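Local structure of general odorant-binding protein 28a (Drosophila melanogaster, 6QQ4) at residues 54-62 with 96-107. The protein probably binds odorants or pheromones, as a small, secreted, all-helical carrier protein of the insect PBP/GOBP family. Residues are numbered along the deposited sequence; the frame is centred on the assembly and turned at random.
Sequences ILDANGKLD and VPDDHCEAAEAY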
loop_
_atom_site.group_PDB
_atom_site.type_symbol
_atom_site.label_atom_id
_atom_site.label_comp_id
_atom_site.label_asym_id
_atom_site.label_seq_id
_atom_site.Cartn_x
_atom_site.Cartn_y
_atom_site.Cartn_z
ATOM N N ILE A 54 4.317 -3.130 -6.162
ATOM C CA ILE A 54 5.062 -3.189 -4.907
ATOM C C ILE A 54 4.840 -4.563 -4.257
ATOM O O ILE A 54 5.697 -5.069 -3.528
ATOM C CB ILE A 54 4.672 -2.018 -3.949
ATOM C CG1 ILE A 54 5.490 -2.056 -2.646
ATOM C CG2 ILE A 54 3.152 -1.976 -3.691
ATOM C CD1 ILE A 54 7.018 -1.870 -2.829
ATOM N N LEU A 55 3.711 -5.186 -4.573
ATOM C CA LEU A 55 3.470 -6.577 -4.194
ATOM C C LEU A 55 3.497 -7.450 -5.444
ATOM O O LEU A 55 2.788 -7.172 -6.409
ATOM C CB LEU A 55 2.124 -6.723 -3.474
ATOM C CG LEU A 55 1.820 -8.103 -2.897
ATOM C CD1 LEU A 55 2.828 -8.422 -1.846
ATOM C CD2 LEU A 55 0.376 -8.143 -2.317
ATOM N N ASP A 56 4.301 -8.509 -5.431
ATOM C CA ASP A 56 4.430 -9.333 -6.631
ATOM C C ASP A 56 3.499 -10.541 -6.593
ATOM O O ASP A 56 2.843 -10.805 -5.583
ATOM C CB ASP A 56 5.885 -9.783 -6.846
ATOM C CG ASP A 56 6.411 -10.690 -5.740
ATOM O OD1 ASP A 56 5.658 -11.538 -5.209
ATOM O OD2 ASP A 56 7.614 -10.572 -5.415
ATOM N N ALA A 57 3.474 -11.266 -7.708
ATOM C CA ALA A 57 2.589 -12.400 -7.945
ATOM C C ALA A 57 2.757 -13.545 -6.949
ATOM O O ALA A 57 1.911 -14.438 -6.883
ATOM C CB ALA A 57 2.800 -12.921 -9.380
ATOM N N ASN A 58 3.843 -13.533 -6.180
ATOM C CA ASN A 58 3.987 -14.489 -5.087
ATOM C C ASN A 58 3.738 -13.844 -3.726
ATOM O O ASN A 58 4.066 -14.410 -2.683
ATOM C CB ASN A 58 5.366 -15.140 -5.122
ATOM C CG ASN A 58 5.392 -16.375 -6.009
ATOM O OD1 ASN A 58 5.543 -16.270 -7.225
ATOM N ND2 ASN A 58 5.218 -17.552 -5.404
ATOM N N GLY A 59 3.138 -12.662 -3.740
ATOM C CA GLY A 59 2.722 -12.020 -2.501
ATOM C C GLY A 59 3.855 -11.567 -1.604
ATOM O O GLY A 59 3.733 -11.570 -0.375
ATOM N N LYS A 60 4.961 -11.160 -2.214
ATOM C CA LYS A 60 6.091 -10.625 -1.461
ATOM C C LYS A 60 6.373 -9.216 -1.961
ATOM O O LYS A 60 6.053 -8.888 -3.095
ATOM C CB LYS A 60 7.326 -11.513 -1.612
ATOM C CG LYS A 60 7.084 -12.990 -1.297
ATOM C CD LYS A 60 6.795 -13.237 0.173
ATOM C CE LYS A 60 6.630 -14.728 0.456
ATOM N NZ LYS A 60 5.577 -14.999 1.503
ATOM N N LEU A 61 6.948 -8.372 -1.111
ATOM C CA LEU A 61 7.211 -6.993 -1.509
ATOM C C LEU A 61 8.307 -6.966 -2.580
ATOM O O LEU A 61 9.311 -7.674 -2.468
ATOM C CB LEU A 61 7.625 -6.143 -0.300
ATOM C CG LEU A 61 7.183 -4.681 -0.319
ATOM C CD1 LEU A 61 5.688 -4.580 -0.020
ATOM C CD2 LEU A 61 7.997 -3.859 0.664
ATOM N N ASP A 62 8.093 -6.159 -3.612
ATOM C CA ASP A 62 9.045 -6.003 -4.706
ATOM C C ASP A 62 9.515 -4.552 -4.781
ATOM O O ASP A 62 8.794 -3.688 -5.277
ATOM C CB ASP A 62 8.407 -6.422 -6.028
ATOM C CG ASP A 62 9.425 -6.619 -7.143
ATOM O OD1 ASP A 62 10.421 -5.864 -7.201
ATOM O OD2 ASP A 62 9.217 -7.536 -7.970
ATOM N N VAL A 96 5.645 -12.341 6.633
ATOM C CA VAL A 96 4.222 -12.210 6.282
ATOM C C VAL A 96 3.603 -13.584 6.017
ATOM O O VAL A 96 4.332 -14.546 5.824
ATOM C CB VAL A 96 4.044 -11.325 5.042
ATOM C CG1 VAL A 96 4.694 -9.955 5.274
ATOM C CG2 VAL A 96 4.641 -11.999 3.820
ATOM N N PRO A 97 2.259 -13.686 6.006
ATOM C CA PRO A 97 1.674 -15.004 5.725
ATOM C C PRO A 97 1.674 -15.347 4.245
ATOM O O PRO A 97 1.886 -14.470 3.417
ATOM C CB PRO A 97 0.234 -14.871 6.225
ATOM C CG PRO A 97 0.197 -13.594 7.050
ATOM C CD PRO A 97 1.232 -12.716 6.413
ATOM N N ASP A 98 1.386 -16.601 3.921
ATOM C CA ASP A 98 1.340 -17.048 2.529
ATOM C C ASP A 98 0.105 -16.498 1.815
ATOM O O ASP A 98 0.099 -16.319 0.600
ATOM C CB ASP A 98 1.344 -18.576 2.462
ATOM C CG ASP A 98 2.641 -19.186 2.989
ATOM O OD1 ASP A 98 3.726 -18.581 2.802
ATOM O OD2 ASP A 98 2.564 -20.282 3.582
ATOM N N ASP A 99 -0.946 -16.247 2.584
ATOM C CA ASP A 99 -2.150 -15.595 2.076
ATOM C C ASP A 99 -1.817 -14.163 1.626
ATOM O O ASP A 99 -1.389 -13.347 2.437
ATOM C CB ASP A 99 -3.236 -15.597 3.159
ATOM C CG ASP A 99 -4.555 -14.986 2.688
ATOM O OD1 ASP A 99 -4.555 -13.885 2.119
ATOM O OD2 ASP A 99 -5.605 -15.604 2.901
ATOM N N HIS A 100 -2.021 -13.864 0.345
ATOM C CA HIS A 100 -1.582 -12.586 -0.232
ATOM C C HIS A 100 -2.381 -11.389 0.304
ATOM O O HIS A 100 -1.872 -10.267 0.407
ATOM C CB HIS A 100 -1.682 -12.635 -1.762
ATOM C CG HIS A 100 -0.711 -13.583 -2.405
ATOM N ND1 HIS A 100 -0.517 -13.637 -3.769
ATOM C CD2 HIS A 100 0.130 -14.502 -1.870
ATOM C CE1 HIS A 100 0.395 -14.555 -4.049
ATOM N NE2 HIS A 100 0.797 -15.100 -2.915
ATOM N N CYS A 101 -3.636 -11.634 0.639
ATOM C CA CYS A 101 -4.463 -10.585 1.198
ATOM C C CYS A 101 -3.909 -10.188 2.554
ATOM O O CYS A 101 -3.697 -9.004 2.818
ATOM C CB CYS A 101 -5.918 -11.043 1.300
ATOM S SG CYS A 101 -6.633 -11.462 -0.289
ATOM N N GLU A 102 -3.658 -11.190 3.399
ATOM C CA GLU A 102 -3.082 -10.941 4.713
ATOM C C GLU A 102 -1.627 -10.430 4.603
ATOM O O GLU A 102 -1.178 -9.647 5.442
ATOM C CB GLU A 102 -3.167 -12.212 5.574
ATOM C CG GLU A 102 -4.605 -12.531 6.001
ATOM C CD GLU A 102 -4.783 -13.893 6.672
ATOM O OE1 GLU A 102 -3.896 -14.762 6.568
ATOM O OE2 GLU A 102 -5.830 -14.087 7.322
ATOM N N ALA A 103 -0.908 -10.851 3.572
ATOM C CA ALA A 103 0.459 -10.357 3.380
ATOM C C ALA A 103 0.460 -8.870 3.024
ATOM O O ALA A 103 1.318 -8.119 3.508
ATOM C CB ALA A 103 1.168 -11.146 2.322
ATOM N N ALA A 104 -0.491 -8.452 2.186
ATOM C CA ALA A 104 -0.619 -7.040 1.808
ATOM C C ALA A 104 -0.866 -6.174 3.035
ATOM O O ALA A 104 -0.288 -5.094 3.170
ATOM C CB ALA A 104 -1.720 -6.844 0.808
ATOM N N GLU A 105 -1.685 -6.663 3.955
ATOM C CA GLU A 105 -1.995 -5.894 5.151
ATOM C C GLU A 105 -0.847 -5.864 6.167
ATOM O O GLU A 105 -0.672 -4.880 6.889
ATOM C CB GLU A 105 -3.259 -6.445 5.812
ATOM C CG GLU A 105 -3.759 -5.633 6.971
ATOM C CD GLU A 105 -4.082 -4.189 6.592
ATOM O OE1 GLU A 105 -4.139 -3.879 5.390
ATOM O OE2 GLU A 105 -4.315 -3.364 7.503
ATOM N N ALA A 106 -0.074 -6.939 6.240
ATOM C CA ALA A 106 1.084 -6.935 7.119
ATOM C C ALA A 106 2.123 -5.940 6.581
ATOM O O ALA A 106 2.747 -5.227 7.345
ATOM C CB ALA A 106 1.670 -8.316 7.252
ATOM N N TYR A 107 2.286 -5.872 5.262
ATOM C CA TYR A 107 3.107 -4.810 4.677
ATOM C C TYR A 107 2.535 -3.418 4.950
ATOM O O TYR A 107 3.281 -2.494 5.252
ATOM C CB TYR A 107 3.263 -5.021 3.159
ATOM C CG TYR A 107 4.181 -6.159 2.811
ATOM C CD1 TYR A 107 5.431 -6.278 3.411
ATOM C CD2 TYR A 107 3.793 -7.137 1.901
ATOM C CE1 TYR A 107 6.265 -7.329 3.111
ATOM C CE2 TYR A 107 4.616 -8.195 1.597
ATOM C CZ TYR A 107 5.851 -8.288 2.200
ATOM O OH TYR A 107 6.683 -9.341 1.884
HETATM O O HOH W 1 2.775 -14.015 0.885
#
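In this PBP/GOBP fold of helices tied by three disulfides, the loop joining helix 39-52 to helix 66-74 folds back on the first turns of helix 100-117, with Gly59 lying on His100 and Leu61 on Tyr107. A type I turn from Asp56 to Gly59 reverses the chain within the loop. Asp56 OD1 steadies it by accepting from Asn58 N, an Asx turn, and from Lys60 N on the other face of its carboxylate. Gly59, at positive phi, sets its CA 3.6 Å from the centroid of the His100 ring, a CH-pi contact over the centre of the imidazole face. At the edge of that ring, CE1 of His100 lies 3.2 Å from Ala57 O, while its ND1 is hydrogen-bonded to Lys50 of helix 39-52. One water joins the loop to the residues just before helix 100-117: it donates to Gly59 O and Pro97 O and accepts from Lys60 NZ at 3.0 Å. Leu55 rests CD2 on Ala104 CB at 4.0 Å, and Met49 of helix 39-52 touches both residues. With CG anti to its carbonyl carbon (chi1 -73°), Tyr107 reaches toward the loop; Val96 CG1 lies over one ring face and Leu61 CD1, 3.7 Å from the centroid, over the other, each offset toward the rim. Past the ring, Tyr107 OH accepts a hydrogen bond from Leu61 N at 3.2 Å, N-H...O angle 152°.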